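Bsobi restriction endonuclease (Geobacillus stearothermophilus, PDB 1DC1) cuts double-stranded DNA as a homodimeric type II restriction endonuclease, recognising the degenerate sequence 5'-CYCGRG-3' and cleaving after its first cytosine. Local coordinates at a contact of chain A with DNA. Coordinates in Å, arbitrary orientation; residue numbers count along the deposited sequence, not the author numbering.

A contact of chain A with DNA. Residues 74, 80, 125, 128-129. With nucleotides of chain B.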
# COMPACT_ATOMS: atom_id res chain seq x y z
N TYR A 74 7.25 3.64 21.11
CA TYR A 74 6.48 2.81 20.19
C TYR A 74 5.08 2.50 20.73
O TYR A 74 4.08 2.65 20.00
CB TYR A 74 7.21 1.48 19.87
CG TYR A 74 6.93 1.00 18.45
CD1 TYR A 74 5.70 0.38 18.12
CD2 TYR A 74 7.84 1.28 17.41
CE1 TYR A 74 5.36 0.07 16.78
CE2 TYR A 74 7.52 0.97 16.06
CZ TYR A 74 6.27 0.37 15.75
OH TYR A 74 5.90 0.15 14.43
N ASP A 80 8.07 3.65 13.60
CA ASP A 80 9.43 4.10 13.33
C ASP A 80 9.42 5.08 12.16
O ASP A 80 10.26 5.97 12.05
CB ASP A 80 10.36 2.92 13.04
CG ASP A 80 10.83 2.23 14.32
OD1 ASP A 80 10.60 2.80 15.40
OD2 ASP A 80 11.44 1.15 14.27
N SER A 125 4.30 -3.05 12.54
CA SER A 125 5.71 -3.17 12.16
C SER A 125 5.97 -4.55 11.55
O SER A 125 6.68 -4.66 10.56
CB SER A 125 6.63 -3.02 13.37
OG SER A 125 7.97 -3.18 12.97
N GLY A 128 4.65 -4.61 8.14
CA GLY A 128 5.61 -3.93 7.24
C GLY A 128 6.74 -4.87 6.80
O GLY A 128 7.09 -5.02 5.61
N THR A 129 7.31 -5.55 7.78
CA THR A 129 8.40 -6.50 7.57
C THR A 129 7.97 -7.62 6.63
O THR A 129 8.71 -7.99 5.71
CB THR A 129 8.78 -7.10 8.91
OG1 THR A 129 9.58 -6.13 9.61
CG2 THR A 129 9.50 -8.41 8.73
P DA B 9 2.68 4.27 9.79
OP1 DA B 9 1.32 4.18 10.33
OP2 DA B 9 3.53 5.47 10.10
O5' DA B 9 3.52 2.98 10.21
C5' DA B 9 2.90 1.81 10.76
C4' DA B 9 3.55 0.57 10.20
O4' DA B 9 3.03 0.25 8.89
C3' DA B 9 5.07 0.58 10.00
O3' DA B 9 5.81 0.50 11.25
C2' DA B 9 5.27 -0.57 9.03
C1' DA B 9 4.03 -0.46 8.13
N9 DA B 9 4.31 0.32 6.92
C8 DA B 9 4.31 1.69 6.78
N7 DA B 9 4.61 2.10 5.57
C5 DA B 9 4.81 0.93 4.86
C6 DA B 9 5.14 0.68 3.52
N6 DA B 9 5.24 1.67 2.60
N1 DA B 9 5.36 -0.61 3.13
C2 DA B 9 5.20 -1.58 4.04
N3 DA B 9 4.84 -1.48 5.33
C4 DA B 9 4.66 -0.18 5.68
P DG B 10 7.41 0.78 11.28
OP1 DG B 10 7.81 0.75 12.71
OP2 DG B 10 7.79 1.98 10.47
O5' DG B 10 7.95 -0.59 10.66
C5' DG B 10 9.22 -0.71 10.06
C4' DG B 10 9.16 -1.81 9.01
O4' DG B 10 8.10 -1.56 8.06
C3' DG B 10 10.43 -1.81 8.18
O3' DG B 10 11.30 -2.81 8.69
C2' DG B 10 9.98 -2.17 6.79
C1' DG B 10 8.58 -1.62 6.74
N9 DG B 10 8.47 -0.29 6.15
C8 DG B 10 8.08 0.88 6.74
N7 DG B 10 7.97 1.87 5.89
C5 DG B 10 8.36 1.33 4.67
C6 DG B 10 8.45 1.92 3.38
O6 DG B 10 8.18 3.07 3.05
N1 DG B 10 8.91 1.02 2.42
C2 DG B 10 9.19 -0.32 2.67
N2 DG B 10 9.59 -1.05 1.63
N3 DG B 10 9.09 -0.89 3.86
C4 DG B 10 8.68 -0.00 4.81
O HOH W 1 9.46 -1.11 13.80
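Gly128, on the long helix 110-152, meets the base-paired DA9 from the minor-groove side: its CA sits 3.2 Å from the adenine N3, a close approach of backbone to base edge. Gly128 CA also lies against the sugars of both nucleotides, packing at 3.8 Å from C2' of DA9 and touching C1' of DG10, while Ser125, one turn earlier on the helix, rests its CA near the DA9 deoxyribose. With no side chain at Gly128, the helix backbone itself lies against this stretch of the strand.

The next step in the 3' direction is the phosphate of DG10. Tyr74, from helix 69-75, reaches it tip first: the phenol OH of Tyr74 donates a 2.6 Å hydrogen bond to OP1 of DG10, which lies at the ring's edge, in its plane. Asp80 gives its backbone N to OP1 of DG10 at 3.0 Å, a fairly straight bond with 161° at the hydrogen. This amide belongs to the first residue of helix 80-83, and the positive end of the helix dipole may favour the phosphate's negative charge. The carboxylate carbon CG of Asp80 lies at the Tyr74 ring edge, and OD2 holds a water whose oxygen is 2.7 Å from OP1 of DG10. These hydrogen bonds grip the DNA backbone, so the patch more likely positions the strand than reads its sequence.

Ser125 completes the water's bridge. Its OG, anti to the backbone N (chi1 179°), meets the water and donates a weak hydrogen bond, 3.5 Å, to the ester oxygen O5' of DG10. Farther along the strand, Thr129 barely touches the DNA, with its hydroxyl OG1 3.8 Å from O3' of DG10.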